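Local structure of esterase (Rhizomucor miehei, 4WY5) at residues L205-L213 with A259-E267; A192-Y200 with L237-K245. The protein probably hydrolyses carboxylic ester bonds, as a fungal carboxylesterase of the alpha/beta hydrolase fold. All coordinates share one frame; numbering follows the deposited sequence.

Contact 1. Residues L205-L213 with A259-E267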
loop_
_atom_site.group_PDB
_atom_site.type_symbol
_atom_site.label_atom_id
_atom_site.label_comp_id
_atom_site.label_asym_id
_atom_site.label_seq_id
_atom_site.Cartn_x
_atom_site.Cartn_y
_atom_site.Cartn_z
ATOM N N LEU A 205 -12.613 10.697 -17.309
ATOM C CA LEU A 205 -12.612 11.581 -16.134
ATOM C C LEU A 205 -11.405 12.516 -16.002
ATOM O O LEU A 205 -11.562 13.646 -15.540
ATOM C CB LEU A 205 -12.726 10.780 -14.832
ATOM C CG LEU A 205 -13.953 9.932 -14.444
ATOM C CD1 LEU A 205 -14.909 9.607 -15.575
ATOM C CD2 LEU A 205 -13.545 8.669 -13.687
ATOM N N PHE A 206 -10.216 12.058 -16.393
ATOM C CA PHE A 206 -8.977 12.809 -16.114
ATOM C C PHE A 206 -8.176 13.163 -17.384
ATOM O O PHE A 206 -7.029 13.600 -17.298
ATOM C CB PHE A 206 -8.087 12.013 -15.137
ATOM C CG PHE A 206 -8.827 11.514 -13.911
ATOM C CD1 PHE A 206 -9.262 12.406 -12.928
ATOM C CD2 PHE A 206 -9.122 10.161 -13.765
ATOM C CE1 PHE A 206 -9.965 11.961 -11.803
ATOM C CE2 PHE A 206 -9.829 9.697 -12.651
ATOM C CZ PHE A 206 -10.261 10.599 -11.669
ATOM N N GLY A 207 -8.777 12.998 -18.560
ATOM C CA GLY A 207 -8.030 13.171 -19.794
ATOM C C GLY A 207 -8.242 14.466 -20.564
ATOM O O GLY A 207 -7.671 14.623 -21.646
ATOM N N ASN A 208 -8.996 15.410 -19.998
ATOM C CA ASN A 208 -9.426 16.602 -20.747
ATOM C C ASN A 208 -8.437 17.780 -20.721
ATOM O O ASN A 208 -8.720 18.854 -21.256
ATOM C CB ASN A 208 -10.849 17.006 -20.247
ATOM C CG ASN A 208 -10.903 18.288 -19.358
ATOM O OD1 ASN A 208 -9.900 18.859 -18.926
ATOM N ND2 ASN A 208 -12.129 18.709 -19.060
ATOM N N GLY A 209 -7.277 17.579 -20.110
ATOM C CA GLY A 209 -6.272 18.626 -20.065
ATOM C C GLY A 209 -6.226 19.379 -18.741
ATOM O O GLY A 209 -5.469 20.340 -18.602
ATOM N N ASP A 210 -7.028 18.968 -17.757
ATOM C CA ASP A 210 -6.964 19.648 -16.461
ATOM C C ASP A 210 -6.187 18.825 -15.425
ATOM O O ASP A 210 -6.121 19.209 -14.261
ATOM C CB ASP A 210 -8.365 20.002 -15.918
ATOM C CG ASP A 210 -9.363 18.862 -16.021
ATOM O OD1 ASP A 210 -9.087 17.875 -16.735
ATOM O OD2 ASP A 210 -10.455 18.968 -15.404
ATOM N N TYR A 211 -5.584 17.714 -15.852
ATOM C CA TYR A 211 -4.652 16.956 -15.000
ATOM C C TYR A 211 -3.329 16.754 -15.735
ATOM O O TYR A 211 -3.285 16.841 -16.969
ATOM C CB TYR A 211 -5.252 15.602 -14.589
ATOM C CG TYR A 211 -6.469 15.712 -13.687
ATOM C CD1 TYR A 211 -7.750 15.883 -14.219
ATOM C CD2 TYR A 211 -6.335 15.657 -12.301
ATOM C CE1 TYR A 211 -8.865 15.990 -13.396
ATOM C CE2 TYR A 211 -7.444 15.753 -11.460
ATOM C CZ TYR A 211 -8.704 15.924 -12.015
ATOM O OH TYR A 211 -9.801 16.033 -11.197
ATOM N N ILE A 212 -2.265 16.439 -14.990
ATOM C CA ILE A 212 -0.906 16.477 -15.544
ATOM C C ILE A 212 -0.684 15.580 -16.787
ATOM O O ILE A 212 0.076 15.958 -17.679
ATOM C CB ILE A 212 0.185 16.157 -14.437
ATOM C CG1 ILE A 212 1.598 16.184 -15.033
ATOM C CG2 ILE A 212 -0.068 14.850 -13.718
ATOM C CD1 ILE A 212 2.641 15.438 -14.210
ATOM N N LEU A 213 -1.330 14.418 -16.886
ATOM C CA LEU A 213 -1.193 13.627 -18.125
ATOM C C LEU A 213 -2.509 13.548 -18.934
ATOM O O LEU A 213 -3.421 12.802 -18.584
ATOM C CB LEU A 213 -0.690 12.215 -17.800
ATOM C CG LEU A 213 -0.747 11.169 -18.923
ATOM C CD1 LEU A 213 0.206 11.485 -20.050
ATOM C CD2 LEU A 213 -0.513 9.754 -18.386
ATOM N N ALA A 259 -2.550 5.195 -9.556
ATOM C CA ALA A 259 -2.864 6.511 -8.985
ATOM C C ALA A 259 -4.347 6.869 -9.166
ATOM O O ALA A 259 -4.908 6.645 -10.237
ATOM C CB ALA A 259 -1.977 7.590 -9.614
ATOM N N GLU A 260 -4.979 7.409 -8.118
ATOM C CA GLU A 260 -6.425 7.657 -8.141
ATOM C C GLU A 260 -6.870 8.593 -9.268
ATOM O O GLU A 260 -7.858 8.316 -9.941
ATOM C CB GLU A 260 -6.923 8.224 -6.792
ATOM C CG GLU A 260 -8.450 8.474 -6.801
ATOM C CD GLU A 260 -9.011 8.976 -5.478
ATOM O OE1 GLU A 260 -8.389 9.891 -4.881
ATOM O OE2 GLU A 260 -10.086 8.476 -5.044
ATOM N N SER A 261 -6.165 9.707 -9.456
ATOM C CA SER A 261 -6.534 10.675 -10.490
ATOM C C SER A 261 -5.562 10.594 -11.669
ATOM O O SER A 261 -4.657 11.434 -11.810
ATOM C CB SER A 261 -6.562 12.097 -9.918
ATOM O OG SER A 261 -7.630 12.263 -8.990
ATOM N N ASP A 262 -5.782 9.597 -12.526
ATOM C CA ASP A 262 -4.834 9.234 -13.569
ATOM C C ASP A 262 -5.565 8.462 -14.666
ATOM O O ASP A 262 -6.172 7.421 -14.377
ATOM C CB ASP A 262 -3.690 8.393 -12.957
ATOM C CG ASP A 262 -2.621 7.984 -13.974
ATOM O OD1 ASP A 262 -2.793 8.249 -15.187
ATOM O OD2 ASP A 262 -1.595 7.372 -13.552
ATOM N N VAL A 263 -5.468 8.933 -15.920
ATOM C CA VAL A 263 -6.146 8.272 -17.057
ATOM C C VAL A 263 -5.787 6.788 -17.189
ATOM O O VAL A 263 -6.631 5.983 -17.591
ATOM C CB VAL A 263 -5.848 8.966 -18.437
ATOM C CG1 VAL A 263 -6.441 10.344 -18.482
ATOM C CG2 VAL A 263 -4.353 9.039 -18.715
ATOM N N LEU A 264 -4.544 6.435 -16.834
ATOM C CA LEU A 264 -4.052 5.049 -16.930
ATOM C C LEU A 264 -4.469 4.156 -15.750
ATOM O O LEU A 264 -4.063 2.987 -15.672
ATOM C CB LEU A 264 -2.521 5.040 -17.033
ATOM C CG LEU A 264 -1.842 5.803 -18.184
ATOM C CD1 LEU A 264 -0.320 5.731 -18.045
ATOM C CD2 LEU A 264 -2.285 5.241 -19.536
ATOM N N ARG A 265 -5.293 4.690 -14.849
ATOM C CA ARG A 265 -5.605 3.993 -13.599
ATOM C C ARG A 265 -6.242 2.620 -13.788
ATOM O O ARG A 265 -5.721 1.603 -13.300
ATOM C CB ARG A 265 -6.534 4.861 -12.747
ATOM C CG ARG A 265 -6.895 4.284 -11.400
ATOM C CD ARG A 265 -7.907 5.183 -10.705
ATOM N NE ARG A 265 -9.267 4.940 -11.176
ATOM C CZ ARG A 265 -10.304 5.734 -10.911
ATOM N NH1 ARG A 265 -10.135 6.835 -10.191
ATOM N NH2 ARG A 265 -11.514 5.425 -11.367
ATOM N N ASP A 266 -7.342 2.601 -14.537
ATOM C CA ASP A 266 -8.187 1.426 -14.632
ATOM C C ASP A 266 -7.526 0.334 -15.470
ATOM O O ASP A 266 -7.740 -0.853 -15.234
ATOM C CB ASP A 266 -9.553 1.789 -15.254
ATOM C CG ASP A 266 -10.397 2.708 -14.374
ATOM O OD1 ASP A 266 -10.032 2.939 -13.206
ATOM O OD2 ASP A 266 -11.446 3.199 -14.859
ATOM N N GLU A 267 -6.732 0.728 -16.462
ATOM C CA GLU A 267 -6.057 -0.272 -17.278
ATOM C C GLU A 267 -4.898 -0.867 -16.496
ATOM O O GLU A 267 -4.526 -2.031 -16.700
ATOM C CB GLU A 267 -5.585 0.325 -18.609
ATOM C CG GLU A 267 -4.359 1.219 -18.539
ATOM C CD GLU A 267 -4.173 1.994 -19.837
ATOM O OE1 GLU A 267 -5.108 2.746 -20.191
ATOM O OE2 GLU A 267 -3.115 1.843 -20.511
HETATM O O HOH W 1 -9.467 14.371 -9.188
HETATM O O HOH W 2 -4.369 11.498 -16.216
#

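Contact 2. Residues A192-Y200 with L237-K245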
loop_
_atom_site.group_PDB
_atom_site.type_symbol
_atom_site.label_atom_id
_atom_site.label_comp_id
_atom_site.label_asym_id
_atom_site.label_seq_id
_atom_site.Cartn_x
_atom_site.Cartn_y
_atom_site.Cartn_z
ATOM N N ALA A 192 1.456 1.775 -18.320
ATOM C CA ALA A 192 0.528 1.924 -19.443
ATOM C C ALA A 192 0.373 0.568 -20.117
ATOM O O ALA A 192 1.381 -0.110 -20.343
ATOM C CB ALA A 192 1.050 2.953 -20.436
ATOM N N THR A 193 -0.865 0.151 -20.416
ATOM C CA THR A 193 -1.102 -1.201 -20.950
ATOM C C THR A 193 -2.037 -1.345 -22.180
ATOM O O THR A 193 -2.003 -2.383 -22.854
ATOM C CB THR A 193 -1.690 -2.115 -19.866
ATOM O OG1 THR A 193 -3.023 -1.683 -19.543
ATOM C CG2 THR A 193 -0.812 -2.127 -18.620
ATOM N N ALA A 194 -2.865 -0.337 -22.467
ATOM C CA ALA A 194 -4.017 -0.506 -23.381
ATOM C C ALA A 194 -3.759 -0.301 -24.887
ATOM O O ALA A 194 -3.023 0.614 -25.289
ATOM C CB ALA A 194 -5.132 0.436 -22.958
ATOM N N VAL A 195 -4.406 -1.130 -25.715
ATOM C CA VAL A 195 -4.480 -0.864 -27.155
ATOM C C VAL A 195 -5.286 0.402 -27.385
ATOM O O VAL A 195 -4.872 1.293 -28.113
ATOM C CB VAL A 195 -5.135 -2.010 -27.954
ATOM C CG1 VAL A 195 -5.079 -1.697 -29.438
ATOM C CG2 VAL A 195 -4.429 -3.318 -27.698
ATOM N N SER A 196 -6.440 0.476 -26.731
ATOM C CA SER A 196 -7.307 1.644 -26.798
ATOM C C SER A 196 -7.671 2.135 -25.392
ATOM O O SER A 196 -8.268 1.401 -24.611
ATOM C CB SER A 196 -8.574 1.306 -27.590
ATOM O OG SER A 196 -9.520 2.357 -27.497
ATOM N N HIS A 197 -7.328 3.385 -25.083
ATOM C CA HIS A 197 -7.498 3.916 -23.728
ATOM C C HIS A 197 -8.930 4.369 -23.430
ATOM O O HIS A 197 -9.350 4.357 -22.264
ATOM C CB HIS A 197 -6.537 5.096 -23.473
ATOM C CG HIS A 197 -5.080 4.747 -23.560
ATOM N ND1 HIS A 197 -4.406 4.075 -22.556
ATOM C CD2 HIS A 197 -4.158 4.995 -24.526
ATOM C CE1 HIS A 197 -3.141 3.914 -22.907
ATOM N NE2 HIS A 197 -2.964 4.467 -24.096
ATOM N N ALA A 198 -9.675 4.763 -24.469
ATOM C CA ALA A 198 -11.020 5.339 -24.302
ATOM C C ALA A 198 -12.054 4.319 -23.841
ATOM O O ALA A 198 -13.184 4.667 -23.534
ATOM C CB ALA A 198 -11.483 5.990 -25.605
ATOM N N LYS A 199 -11.660 3.060 -23.806
ATOM C CA LYS A 199 -12.479 1.998 -23.248
ATOM C C LYS A 199 -12.696 2.164 -21.733
ATOM O O LYS A 199 -13.671 1.670 -21.182
ATOM C CB LYS A 199 -11.801 0.652 -23.531
ATOM C CG LYS A 199 -12.489 -0.578 -22.968
ATOM C CD LYS A 199 -11.557 -1.796 -23.053
ATOM C CE LYS A 199 -12.210 -3.076 -22.500
ATOM N NZ LYS A 199 -11.270 -4.253 -22.530
ATOM N N TYR A 200 -11.779 2.851 -21.061
ATOM C CA TYR A 200 -11.815 2.921 -19.602
ATOM C C TYR A 200 -12.318 4.276 -19.078
ATOM O O TYR A 200 -11.967 5.346 -19.607
ATOM C CB TYR A 200 -10.412 2.622 -19.026
ATOM C CG TYR A 200 -9.853 1.253 -19.387
ATOM C CD1 TYR A 200 -10.196 0.114 -18.648
ATOM C CD2 TYR A 200 -8.977 1.102 -20.461
ATOM C CE1 TYR A 200 -9.686 -1.137 -18.980
ATOM C CE2 TYR A 200 -8.463 -0.135 -20.803
ATOM C CZ TYR A 200 -8.815 -1.251 -20.061
ATOM O OH TYR A 200 -8.290 -2.482 -20.403
ATOM N N LEU A 237 3.836 -7.368 -26.172
ATOM C CA LEU A 237 5.017 -6.733 -25.612
ATOM C C LEU A 237 4.956 -5.218 -25.826
ATOM O O LEU A 237 5.575 -4.445 -25.088
ATOM C CB LEU A 237 6.289 -7.303 -26.236
ATOM C CG LEU A 237 6.581 -8.795 -26.017
ATOM C CD1 LEU A 237 7.843 -9.217 -26.783
ATOM C CD2 LEU A 237 6.707 -9.130 -24.528
ATOM N N ALA A 238 4.172 -4.796 -26.811
ATOM C CA ALA A 238 3.930 -3.371 -27.030
ATOM C C ALA A 238 2.765 -2.888 -26.171
ATOM O O ALA A 238 2.871 -1.876 -25.463
ATOM C CB ALA A 238 3.632 -3.091 -28.496
ATOM N N THR A 239 1.660 -3.621 -26.236
ATOM C CA THR A 239 0.478 -3.266 -25.469
ATOM C C THR A 239 0.066 -4.463 -24.606
ATOM O O THR A 239 -0.667 -5.356 -25.054
ATOM C CB THR A 239 -0.694 -2.819 -26.401
ATOM O OG1 THR A 239 -0.957 -3.827 -27.384
ATOM C CG2 THR A 239 -0.357 -1.492 -27.101
ATOM N N LEU A 240 0.567 -4.446 -23.366
ATOM C CA LEU A 240 0.394 -5.485 -22.353
ATOM C C LEU A 240 -1.050 -6.011 -22.195
ATOM O O LEU A 240 -1.269 -7.166 -21.829
ATOM C CB LEU A 240 0.875 -4.947 -20.993
ATOM C CG LEU A 240 2.321 -5.031 -20.462
ATOM C CD1 LEU A 240 3.136 -6.114 -21.127
ATOM C CD2 LEU A 240 3.045 -3.688 -20.501
ATOM N N GLU A 241 -2.033 -5.159 -22.448
ATOM C CA GLU A 241 -3.434 -5.552 -22.313
ATOM C C GLU A 241 -3.803 -6.780 -23.168
ATOM O O GLU A 241 -4.739 -7.516 -22.837
ATOM C CB GLU A 241 -4.308 -4.361 -22.678
ATOM C CG GLU A 241 -5.783 -4.546 -22.569
ATOM C CD GLU A 241 -6.494 -3.469 -23.343
ATOM O OE1 GLU A 241 -5.920 -3.021 -24.367
ATOM O OE2 GLU A 241 -7.593 -3.051 -22.920
ATOM N N LEU A 242 -3.038 -7.023 -24.233
ATOM C CA LEU A 242 -3.310 -8.138 -25.149
ATOM C C LEU A 242 -2.836 -9.501 -24.644
ATOM O O LEU A 242 -3.150 -10.533 -25.246
ATOM C CB LEU A 242 -2.665 -7.871 -26.518
ATOM C CG LEU A 242 -3.221 -6.679 -27.311
ATOM C CD1 LEU A 242 -2.510 -6.500 -28.669
ATOM C CD2 LEU A 242 -4.729 -6.828 -27.481
ATOM N N ALA A 243 -2.089 -9.510 -23.544
ATOM C CA ALA A 243 -1.479 -10.744 -23.059
ATOM C C ALA A 243 -2.521 -11.814 -22.733
ATOM O O ALA A 243 -3.561 -11.528 -22.138
ATOM C CB ALA A 243 -0.613 -10.459 -21.843
ATOM N N THR A 244 -2.233 -13.047 -23.138
ATOM C CA THR A 244 -3.088 -14.190 -22.824
ATOM C C THR A 244 -2.780 -14.738 -21.442
ATOM O O THR A 244 -1.767 -14.386 -20.834
ATOM C CB THR A 244 -2.894 -15.358 -23.801
ATOM O OG1 THR A 244 -1.578 -15.902 -23.621
ATOM C CG2 THR A 244 -3.104 -14.922 -25.244
ATOM N N LYS A 245 -3.667 -15.601 -20.952
ATOM C CA LYS A 245 -3.433 -16.331 -19.716
ATOM C C LYS A 245 -2.143 -17.167 -19.825
ATOM O O LYS A 245 -1.380 -17.294 -18.848
ATOM C CB LYS A 245 -4.649 -17.206 -19.404
ATOM C CG LYS A 245 -4.713 -17.772 -18.005
ATOM C CD LYS A 245 -6.120 -18.314 -17.713
ATOM C CE LYS A 245 -6.089 -19.455 -16.713
ATOM N NZ LYS A 245 -5.149 -20.511 -17.174
HETATM O O HOH W 3 1.597 -1.290 -22.902
HETATM O O HOH W 4 -8.000 -1.287 -25.279
#

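Contact 1. Residues L205-L213 with A259-E267
F206 packs its ring against the backbone of S261 and D262, in the loop that follows strand 254-259 of the alpha/beta hydrolase sheet. In this fold that loop carries the acid of the catalytic triad. D262 fits the role: its OD2 is hydrogen-bonded to ND1 of H292, consistent with a Ser-His-Asp triad with S161.

The main contact is CH-pi. S261 CA sits 3.8 Å from the centroid of the F206 ring, over one face and nearly on the ring normal. L205 CB covers the opposite face, so the ring is sandwiched. CG of F206 lies anti to its carbonyl carbon (chi1 -49°), which carries the ring across to S261. Methyl packing adds to it. V263 CG1 presses on the backbone of F206 and G207, 3.5 Å from G207 CA. V263 CG2 turns to L213 and meets L213 CD2 at 3.9 Å. The same L213 methyl also touches L264 CD1.

Polar links between the segments run through two waters. One joins Y211 OH to S261 OG, and it donates to the serine. The other donates to L213 O and accepts from V263 N.

Hydrogen bonds inside 259-267 fix the shape of the loop. D262 OD1 accepts from L264 N at 3.0 Å, from above the carboxylate plane. This bond caps the turn leading into helix 265-277 and probably helps to hold the carboxylate where its other oxygen meets H292. R265 NE pairs with D266 OD1 at 3.0 Å, nearly in the guanidinium plane. R265 NH1 lies at the edge of the F206 ring, 3.8 Å from F206 CE2, and donates to E260 O at 2.7 Å.

Contact 2. Residues A192-Y200 with L237-K245
The loop that follows strand 185-189 of the alpha/beta hydrolase fold meets a short 3-10 turn, 240-242, at E241. This side chain reaches across to the loop 192-200. CG of E241 is anti to its backbone N (chi1 -178°) and the chain runs on extended, which brings the carboxylate to V195 and Y200.

The two oxygens have different partners. E241 OE1 accepts from V195 N at 2.8 Å, almost head-on to the oxygen. A water that accepts from S196 N probably donates to E241 OE1 as well. E241 OE2 takes the hydroxyl of Y200, with Y200 OH 2.7 Å away on the anti side of the carboxylate. K199 NZ adds a long salt bridge to E241 OE2 at 3.9 Å. K199 CD lies over one face of the Y200 ring, off centre toward its rim.

Backbone links add to this. E241 N donates to T193 O at 2.8 Å, with the donor tilted 29° from the carbonyl plane. A second water bridges the segments, donating to A192 O and A238 O.

Apolar contacts flank these bonds. V195 CG2 packs on L242 CD2 at 3.5 Å, the two side chains crossing at about a right angle. T193 CB meets L240 CB at 4.0 Å.

The hydrogen bonds at both oxygens fix the rotation of the E241 carboxylate. The nearby lysine would probably favour its ionised form.

Contact 1 is the buried one, beside the probable triad acid. Contact 2 is partly buried, with S196 and K199 exposed. Their centres lie about 16 Å apart. Their chemistry differs accordingly: ring and methyl packing with bridging waters joins the segments of contact 1, while direct bonds to a carboxylate dominate contact 2. Helix 201-206 follows the 192-200 loop and runs into 205-213. The two contacts also touch through E267, at the start of helix 265-277. Its OE2 is probably hydrogen-bonded to T193 N and its OE1 to H197 ND1. L264 CD2 packs on H197 CE1, so 259-267 packs on 205-213 and also on the 192-200 loop of contact 2.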